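Local structure of purine nucleosidase, (IunH-1) (Sulfolobus solfataricus, 3T8J) at residues S249-I261 and W283-N296. The protein is a nucleosidase-family protein with an alpha/beta fold built round a mixed, mainly parallel sheet. Numbering follows the deposited sequence.
Sequences SIATRREKRFVVI and WSDKPNAEIVYEIN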
ATOM      1  N   SER A 249     -31.863  -3.902  24.567  1.00 36.92           N
ATOM      2  CA  SER A 249     -31.718  -5.187  25.266  1.00 39.10           C
ATOM      3  C   SER A 249     -31.652  -6.382  24.302  1.00 38.25           C
ATOM      4  O   SER A 249     -31.318  -7.492  24.713  1.00 39.89           O
ATOM      5  CB  SER A 249     -32.838  -5.391  26.300  1.00 41.97           C
ATOM      6  OG  SER A 249     -34.077  -5.710  25.694  1.00 42.95           O
ATOM      7  N   ILE A 250     -31.947  -6.161  23.023  1.00 36.32           N
ATOM      8  CA  ILE A 250     -31.773  -7.230  22.024  1.00 35.71           C
ATOM      9  C   ILE A 250     -30.284  -7.566  21.870  1.00 34.53           C
ATOM     10  O   ILE A 250     -29.936  -8.735  21.657  1.00 34.46           O
ATOM     11  CB  ILE A 250     -32.468  -6.888  20.686  1.00 34.45           C
ATOM     12  CG1 ILE A 250     -33.989  -6.857  20.906  1.00 36.84           C
ATOM     13  CG2 ILE A 250     -32.090  -7.913  19.582  1.00 35.36           C
ATOM     14  CD1 ILE A 250     -34.805  -6.333  19.758  1.00 38.24           C
ATOM     15  N   ALA A 251     -29.405  -6.571  22.040  1.00 32.92           N
ATOM     16  CA  ALA A 251     -27.958  -6.828  22.124  1.00 32.76           C
ATOM     17  C   ALA A 251     -27.596  -7.364  23.513  1.00 35.04           C
ATOM     18  O   ALA A 251     -27.947  -6.768  24.548  1.00 36.90           O
ATOM     19  CB  ALA A 251     -27.147  -5.562  21.798  1.00 31.72           C
ATOM     20  N   THR A 252     -26.935  -8.511  23.544  1.00 35.21           N
ATOM     21  CA  THR A 252     -26.596  -9.163  24.815  1.00 37.80           C
ATOM     22  C   THR A 252     -25.102  -9.123  25.188  1.00 38.08           C
ATOM     23  O   THR A 252     -24.740  -9.447  26.329  1.00 40.45           O
ATOM     24  CB  THR A 252     -27.103 -10.610  24.829  1.00 39.47           C
ATOM     25  OG1 THR A 252     -26.623 -11.275  23.661  1.00 38.35           O
ATOM     26  CG2 THR A 252     -28.624 -10.647  24.809  1.00 41.14           C
ATOM     27  N   ARG A 253     -24.241  -8.731  24.255  1.00 35.87           N
ATOM     28  CA  ARG A 253     -22.840  -8.456  24.553  1.00 35.80           C
ATOM     29  C   ARG A 253     -22.343  -7.298  23.673  1.00 33.06           C
ATOM     30  O   ARG A 253     -22.551  -7.309  22.467  1.00 29.76           O
ATOM     31  CB  ARG A 253     -21.985  -9.689  24.298  1.00 36.92           C
ATOM     32  CG  ARG A 253     -20.585  -9.583  24.845  1.00 40.86           C
ATOM     33  CD  ARG A 253     -19.748 -10.837  24.506  1.00 44.45           C
ATOM     34  NE  ARG A 253     -18.424 -10.356  24.202  1.00 48.19           N
ATOM     35  CZ  ARG A 253     -17.604 -10.789  23.256  1.00 45.40           C
ATOM     36  NH1 ARG A 253     -17.899 -11.800  22.428  1.00 44.91           N
ATOM     37  NH2 ARG A 253     -16.439 -10.180  23.153  1.00 48.78           N
ATOM     38  N   ARG A 254     -21.726  -6.293  24.293  1.00 32.59           N
ATOM     39  CA  ARG A 254     -21.144  -5.145  23.587  1.00 31.33           C
ATOM     40  C   ARG A 254     -19.741  -4.856  24.133  1.00 32.03           C
ATOM     41  O   ARG A 254     -19.492  -5.074  25.325  1.00 33.91           O
ATOM     42  CB  ARG A 254     -22.009  -3.888  23.776  1.00 32.50           C
ATOM     43  CG  ARG A 254     -23.480  -4.044  23.385  1.00 33.52           C
ATOM     44  CD  ARG A 254     -24.126  -2.683  23.184  1.00 35.57           C
ATOM     45  NE  ARG A 254     -25.576  -2.692  23.321  1.00 36.78           N
ATOM     46  CZ  ARG A 254     -26.364  -1.642  23.075  1.00 38.34           C
ATOM     47  NH1 ARG A 254     -25.848  -0.471  22.678  1.00 37.94           N
ATOM     48  NH2 ARG A 254     -27.674  -1.753  23.250  1.00 39.52           N
ATOM     49  N   GLU A 255     -18.846  -4.358  23.283  1.00 30.01           N
ATOM     50  CA  GLU A 255     -17.503  -3.928  23.697  1.00 31.47           C
ATOM     51  C   GLU A 255     -17.162  -2.617  23.021  1.00 29.31           C
ATOM     52  O   GLU A 255     -17.372  -2.466  21.824  1.00 28.17           O
ATOM     53  CB  GLU A 255     -16.436  -4.936  23.245  1.00 32.30           C
ATOM     54  CG  GLU A 255     -16.714  -6.401  23.599  1.00 36.77           C
ATOM     55  CD  GLU A 255     -16.590  -6.719  25.075  1.00 41.72           C
ATOM     56  OE1 GLU A 255     -16.076  -5.882  25.870  1.00 46.78           O
ATOM     57  OE2 GLU A 255     -17.013  -7.838  25.460  1.00 45.05           O
ATOM     58  N   LYS A 256     -16.591  -1.672  23.749  1.00 29.37           N
ATOM     59  CA  LYS A 256     -16.095  -0.461  23.122  1.00 28.32           C
ATOM     60  C   LYS A 256     -14.646  -0.691  22.703  1.00 28.07           C
ATOM     61  O   LYS A 256     -13.782  -0.988  23.538  1.00 31.18           O
ATOM     62  CB  LYS A 256     -16.192   0.720  24.087  1.00 29.74           C
ATOM     63  CG  LYS A 256     -17.627   1.153  24.344  1.00 30.96           C
ATOM     64  CD  LYS A 256     -17.702   2.457  25.152  1.00 33.93           C
ATOM     65  CE  LYS A 256     -19.136   2.949  25.273  1.00 35.45           C
ATOM     66  NZ  LYS A 256     -19.236   4.205  26.104  1.00 37.78           N
ATOM     67  N   ARG A 257     -14.379  -0.541  21.408  1.00 25.94           N
ATOM     68  CA  ARG A 257     -13.072  -0.860  20.846  1.00 25.47           C
ATOM     69  C   ARG A 257     -12.624   0.187  19.840  1.00 23.72           C
ATOM     70  O   ARG A 257     -13.403   1.085  19.506  1.00 23.46           O
ATOM     71  CB  ARG A 257     -13.129  -2.279  20.256  1.00 25.91           C
ATOM     72  CG  ARG A 257     -12.966  -3.300  21.403  1.00 28.19           C
ATOM     73  CD  ARG A 257     -13.164  -4.729  21.043  1.00 29.11           C
ATOM     74  NE  ARG A 257     -13.004  -5.586  22.207  1.00 32.38           N
ATOM     75  CZ  ARG A 257     -13.197  -6.911  22.216  1.00 34.98           C
ATOM     76  NH1 ARG A 257     -13.572  -7.558  21.117  1.00 33.59           N
ATOM     77  NH2 ARG A 257     -12.993  -7.593  23.336  1.00 39.20           N
ATOM     78  N   PHE A 258     -11.376   0.087  19.374  1.00 23.04           N
ATOM     79  CA  PHE A 258     -10.827   0.998  18.386  1.00 22.71           C
ATOM     80  C   PHE A 258     -10.824   0.298  17.013  1.00 21.86           C
ATOM     81  O   PHE A 258     -10.146  -0.735  16.842  1.00 22.44           O
ATOM     82  CB  PHE A 258      -9.409   1.466  18.761  1.00 23.28           C
ATOM     83  CG  PHE A 258      -8.760   2.336  17.714  1.00 23.37           C
ATOM     84  CD1 PHE A 258      -9.279   3.577  17.408  1.00 26.46           C
ATOM     85  CD2 PHE A 258      -7.605   1.920  17.066  1.00 23.51           C
ATOM     86  CE1 PHE A 258      -8.686   4.377  16.449  1.00 25.87           C
ATOM     87  CE2 PHE A 258      -7.009   2.713  16.113  1.00 24.95           C
ATOM     88  CZ  PHE A 258      -7.551   3.933  15.797  1.00 24.34           C
ATOM     89  N   VAL A 259     -11.604   0.849  16.086  1.00 20.75           N
ATOM     90  CA  VAL A 259     -11.799   0.258  14.733  1.00 19.90           C
ATOM     91  C   VAL A 259     -11.056   1.104  13.701  1.00 19.35           C
ATOM     92  O   VAL A 259     -11.262   2.324  13.629  1.00 21.07           O
ATOM     93  CB  VAL A 259     -13.271   0.225  14.358  1.00 19.42           C
ATOM     94  CG1 VAL A 259     -13.431  -0.405  12.941  1.00 20.45           C
ATOM     95  CG2 VAL A 259     -14.106  -0.558  15.392  1.00 22.13           C
ATOM     96  N   VAL A 260     -10.198   0.446  12.898  1.00 18.79           N
ATOM     97  CA  VAL A 260      -9.508   1.075  11.785  1.00 18.57           C
ATOM     98  C   VAL A 260     -10.131   0.530  10.492  1.00 17.64           C
ATOM     99  O   VAL A 260     -10.366  -0.673  10.432  1.00 19.74           O
ATOM    100  CB  VAL A 260      -8.034   0.763  11.780  1.00 19.81           C
ATOM    101  CG1 VAL A 260      -7.348   1.361  10.549  1.00 21.30           C
ATOM    102  CG2 VAL A 260      -7.371   1.370  13.055  1.00 22.17           C
ATOM    103  N   ILE A 261     -10.442   1.437   9.561  1.00 17.82           N
ATOM    104  CA  ILE A 261     -10.982   1.030   8.241  1.00 17.52           C
ATOM    105  C   ILE A 261      -9.835   0.966   7.253  1.00 18.84           C
ATOM    106  O   ILE A 261      -9.094   1.939   7.061  1.00 19.27           O
ATOM    107  CB  ILE A 261     -11.994   2.051   7.748  1.00 17.48           C
ATOM    108  CG1 ILE A 261     -13.091   2.338   8.771  1.00 18.79           C
ATOM    109  CG2 ILE A 261     -12.582   1.588   6.382  1.00 18.38           C
ATOM    110  CD1 ILE A 261     -13.929   1.109   9.172  1.00 19.08           C
ATOM    111  N   TRP A 283      -2.694   0.056  18.608  1.00 30.25           N
ATOM    112  CA  TRP A 283      -2.715   1.165  17.681  1.00 28.93           C
ATOM    113  C   TRP A 283      -3.184   2.455  18.349  1.00 29.71           C
ATOM    114  O   TRP A 283      -2.667   3.548  18.056  1.00 31.77           O
ATOM    115  CB  TRP A 283      -3.652   0.829  16.528  1.00 28.04           C
ATOM    116  CG  TRP A 283      -3.225  -0.388  15.769  1.00 26.09           C
ATOM    117  CD1 TRP A 283      -1.952  -0.797  15.486  1.00 26.63           C
ATOM    118  CD2 TRP A 283      -4.097  -1.350  15.152  1.00 22.86           C
ATOM    119  NE1 TRP A 283      -1.979  -1.960  14.735  1.00 26.29           N
ATOM    120  CE2 TRP A 283      -3.281  -2.315  14.530  1.00 23.33           C
ATOM    121  CE3 TRP A 283      -5.483  -1.485  15.087  1.00 23.99           C
ATOM    122  CZ2 TRP A 283      -3.813  -3.404  13.816  1.00 21.41           C
ATOM    123  CZ3 TRP A 283      -6.014  -2.549  14.381  1.00 23.58           C
ATOM    124  CH2 TRP A 283      -5.179  -3.494  13.755  1.00 21.93           C
ATOM    125  N   SER A 284      -4.186   2.320  19.215  1.00 29.56           N
ATOM    126  CA  SER A 284      -4.719   3.421  20.016  1.00 30.01           C
ATOM    127  C   SER A 284      -5.395   2.850  21.245  1.00 31.88           C
ATOM    128  O   SER A 284      -5.915   1.730  21.205  1.00 33.02           O
ATOM    129  CB  SER A 284      -5.743   4.265  19.241  1.00 29.39           C
ATOM    130  OG  SER A 284      -6.154   5.424  19.957  1.00 31.72           O
ATOM    131  N   ASP A 285      -5.426   3.615  22.330  1.00 32.09           N
ATOM    132  CA  ASP A 285      -6.233   3.242  23.488  1.00 33.59           C
ATOM    133  C   ASP A 285      -7.568   3.968  23.572  1.00 32.56           C
ATOM    134  O   ASP A 285      -8.248   3.879  24.587  1.00 34.05           O
ATOM    135  CB  ASP A 285      -5.426   3.456  24.766  1.00 36.51           C
ATOM    136  CG  ASP A 285      -4.455   2.340  24.998  1.00 43.20           C
ATOM    137  OD1 ASP A 285      -4.919   1.224  25.363  1.00 49.55           O
ATOM    138  OD2 ASP A 285      -3.234   2.561  24.792  1.00 48.95           O
ATOM    139  N   LYS A 286      -7.952   4.651  22.501  1.00 30.87           N
ATOM    140  CA  LYS A 286      -9.158   5.440  22.477  1.00 29.95           C
ATOM    141  C   LYS A 286     -10.221   4.740  21.632  1.00 28.69           C
ATOM    142  O   LYS A 286     -10.118   4.744  20.412  1.00 28.71           O
ATOM    143  CB  LYS A 286      -8.861   6.816  21.883  1.00 31.62           C
ATOM    144  CG  LYS A 286      -7.791   7.590  22.630  1.00 34.12           C
ATOM    145  CD  LYS A 286      -7.347   8.779  21.780  1.00 37.58           C
ATOM    146  CE  LYS A 286      -6.307   9.599  22.514  1.00 40.71           C
ATOM    147  NZ  LYS A 286      -5.820  10.708  21.629  1.00 44.14           N
ATOM    148  N   PRO A 287     -11.216   4.133  22.277  1.00 27.41           N
ATOM    149  CA  PRO A 287     -12.258   3.512  21.437  1.00 26.67           C
ATOM    150  C   PRO A 287     -13.023   4.523  20.592  1.00 26.18           C
ATOM    151  O   PRO A 287     -13.232   5.660  20.993  1.00 27.35           O
ATOM    152  CB  PRO A 287     -13.200   2.876  22.444  1.00 27.77           C
ATOM    153  CG  PRO A 287     -12.910   3.520  23.743  1.00 31.43           C
ATOM    154  CD  PRO A 287     -11.469   3.917  23.708  1.00 30.32           C
ATOM    155  N   ASN A 288     -13.473   4.081  19.417  1.00 23.97           N
ATOM    156  CA  ASN A 288     -14.305   4.901  18.541  1.00 24.41           C
ATOM    157  C   ASN A 288     -15.639   4.242  18.165  1.00 24.46           C
ATOM    158  O   ASN A 288     -16.435   4.846  17.440  1.00 25.35           O
ATOM    159  CB  ASN A 288     -13.535   5.354  17.279  1.00 24.07           C
ATOM    160  CG  ASN A 288     -13.089   4.211  16.427  1.00 23.21           C
ATOM    161  OD1 ASN A 288     -13.206   3.079  16.843  1.00 22.25           O
ATOM    162  ND2 ASN A 288     -12.561   4.500  15.217  1.00 25.20           N
ATOM    163  N   ALA A 289     -15.929   3.057  18.676  1.00 23.92           N
ATOM    164  CA  ALA A 289     -17.191   2.378  18.354  1.00 23.80           C
ATOM    165  C   ALA A 289     -17.552   1.361  19.395  1.00 24.72           C
ATOM    166  O   ALA A 289     -16.678   0.687  19.935  1.00 26.81           O
ATOM    167  CB  ALA A 289     -17.117   1.700  16.979  1.00 22.76           C
ATOM    168  N   GLU A 290     -18.842   1.249  19.678  1.00 23.72           N
ATOM    169  CA  GLU A 290     -19.361   0.191  20.512  1.00 24.80           C
ATOM    170  C   GLU A 290     -19.806  -0.905  19.572  1.00 24.46           C
ATOM    171  O   GLU A 290     -20.675  -0.663  18.734  1.00 24.95           O
ATOM    172  CB  GLU A 290     -20.532   0.668  21.333  1.00 26.74           C
ATOM    173  CG  GLU A 290     -21.085  -0.356  22.258  1.00 30.14           C
ATOM    174  CD  GLU A 290     -22.262   0.202  23.042  1.00 36.23           C
ATOM    175  OE1 GLU A 290     -23.272   0.610  22.396  1.00 36.56           O
ATOM    176  OE2 GLU A 290     -22.158   0.225  24.276  1.00 38.56           O
ATOM    177  N   ILE A 291     -19.232  -2.079  19.720  1.00 23.34           N
ATOM    178  CA  ILE A 291     -19.501  -3.186  18.798  1.00 22.62           C
ATOM    179  C   ILE A 291     -20.403  -4.220  19.475  1.00 23.77           C
ATOM    180  O   ILE A 291     -20.163  -4.630  20.606  1.00 24.97           O
ATOM    181  CB  ILE A 291     -18.180  -3.855  18.335  1.00 22.45           C
ATOM    182  CG1 ILE A 291     -17.217  -2.802  17.773  1.00 23.13           C
ATOM    183  CG2 ILE A 291     -18.477  -5.027  17.373  1.00 22.82           C
ATOM    184  CD1 ILE A 291     -15.843  -3.386  17.267  1.00 25.76           C
ATOM    185  N   VAL A 292     -21.454  -4.656  18.766  1.00 23.16           N
ATOM    186  CA  VAL A 292     -22.345  -5.707  19.252  1.00 25.00           C
ATOM    187  C   VAL A 292     -21.787  -7.067  18.846  1.00 25.81           C
ATOM    188  O   VAL A 292     -21.553  -7.318  17.658  1.00 25.23           O
ATOM    189  CB  VAL A 292     -23.772  -5.528  18.692  1.00 24.71           C
ATOM    190  CG1 VAL A 292     -24.672  -6.718  19.063  1.00 26.31           C
ATOM    191  CG2 VAL A 292     -24.361  -4.185  19.180  1.00 26.11           C
ATOM    192  N   TYR A 293     -21.554  -7.938  19.825  1.00 26.93           N
ATOM    193  CA  TYR A 293     -20.971  -9.259  19.581  1.00 28.03           C
ATOM    194  C   TYR A 293     -21.970 -10.410  19.727  1.00 29.85           C
ATOM    195  O   TYR A 293     -21.706 -11.501  19.223  1.00 31.28           O
ATOM    196  CB  TYR A 293     -19.751  -9.485  20.501  1.00 28.57           C
ATOM    197  CG  TYR A 293     -18.480  -8.810  20.011  1.00 28.33           C
ATOM    198  CD1 TYR A 293     -18.107  -7.523  20.417  1.00 30.07           C
ATOM    199  CD2 TYR A 293     -17.646  -9.454  19.104  1.00 28.08           C
ATOM    200  CE1 TYR A 293     -16.919  -6.933  19.940  1.00 29.32           C
ATOM    201  CE2 TYR A 293     -16.469  -8.865  18.629  1.00 28.15           C
ATOM    202  CZ  TYR A 293     -16.122  -7.591  19.037  1.00 30.16           C
ATOM    203  OH  TYR A 293     -14.943  -7.029  18.534  1.00 32.03           O
ATOM    204  N   GLU A 294     -23.095 -10.188  20.413  1.00 30.26           N
ATOM    205  CA  GLU A 294     -24.137 -11.207  20.602  1.00 32.15           C
ATOM    206  C   GLU A 294     -25.527 -10.551  20.705  1.00 32.37           C
ATOM    207  O   GLU A 294     -25.639  -9.391  21.143  1.00 31.31           O
ATOM    208  CB  GLU A 294     -23.873 -12.038  21.881  1.00 34.93           C
ATOM    209  CG  GLU A 294     -22.522 -12.776  21.952  1.00 37.96           C
ATOM    210  CD  GLU A 294     -22.313 -13.522  23.275  1.00 45.69           C
ATOM    211  OE1 GLU A 294     -23.303 -13.970  23.902  1.00 49.43           O
ATOM    212  OE2 GLU A 294     -21.139 -13.653  23.683  1.00 48.75           O
ATOM    213  N   ILE A 295     -26.560 -11.294  20.299  1.00 32.63           N
ATOM    214  CA  ILE A 295     -27.962 -10.877  20.437  1.00 33.73           C
ATOM    215  C   ILE A 295     -28.800 -12.006  21.061  1.00 35.83           C
ATOM    216  O   ILE A 295     -28.366 -13.157  21.138  1.00 36.07           O
ATOM    217  CB  ILE A 295     -28.625 -10.417  19.093  1.00 32.34           C
ATOM    218  CG1 ILE A 295     -29.012 -11.601  18.207  1.00 33.51           C
ATOM    219  CG2 ILE A 295     -27.707  -9.453  18.311  1.00 31.82           C
ATOM    220  CD1 ILE A 295     -29.962 -11.243  17.115  1.00 32.00           C
ATOM    221  N   ASN A 296     -29.985 -11.625  21.522  1.00 36.97           N
ATOM    222  CA  ASN A 296     -31.029 -12.555  21.943  1.00 39.55           C
ATOM    223  C   ASN A 296     -31.917 -12.853  20.737  1.00 38.94           C
ATOM    224  O   ASN A 296     -32.733 -12.016  20.339  1.00 38.12           O
ATOM    225  CB  ASN A 296     -31.838 -11.934  23.096  1.00 41.19           C
ATOM    226  CG  ASN A 296     -32.862 -12.897  23.686  1.00 45.40           C
ATOM    227  OD1 ASN A 296     -33.535 -13.638  22.968  1.00 45.40           O
ATOM    228  ND2 ASN A 296     -32.986 -12.885  25.010  1.00 50.95           N
TER
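Trp283 sets CB against the edge of the Phe258 ring, and its CE3 touches CG2 of Val260. Ile267 of a second subunit packs on both Trp283 and Val260. Ser284 comes over the face of Phe258: its CB lies 3.6 Å from the ring centroid, a CH-pi contact. Asn288 and Ala289 both face Arg257 in a classic beta bulge. Asn288 CG sits between the backbone N and the carbonyl carbon (chi1 62°), which carries the amide across to Val259. There OD1 accepts from Val259 N at 2.8 Å, and ND2 gives a nearly straight bond to Val259 O, in the carbonyl plane. ND2 also bonds Phe176 O of helix 169-177. Strand 289-295 sits in the mixed sheet between strands 182-185 and 251-261, antiparallel to the latter. Glu290 is extended, with CG anti to the backbone N (chi1 -178°). Arg254 NH1 donates to Glu290 OE1 at 2.8 Å in a salt bridge. NH1 comes from above the carboxylate plane, while OE1 lies close to the guanidinium plane; Thr183 also bonds this oxygen. The Arg253 guanidinium lies flat on Tyr293, shifted toward its CB and CG, with planes 17° apart. Tyr293 OH receives a weak bond from Arg257 NH1. The register slips by one on either side of Arg253, each time a beta bulge. Glu294 O accepts from Thr252 N and weakly from Arg253 N. The Glu294 carboxylate makes a long salt bridge to Arg253, whose NE bonds Glu255 OE2 at 3.1 Å. Asn296 N closes the ladder on Ile250 O, while its side chain caps Ser299 N of helix 297-308. Charged pairs thus flank both faces. Glu255 and the Tyr293 ring fix the rotation of the Arg253 guanidinium, and the carboxylates of Glu255 and Glu294 probably stabilise its charge.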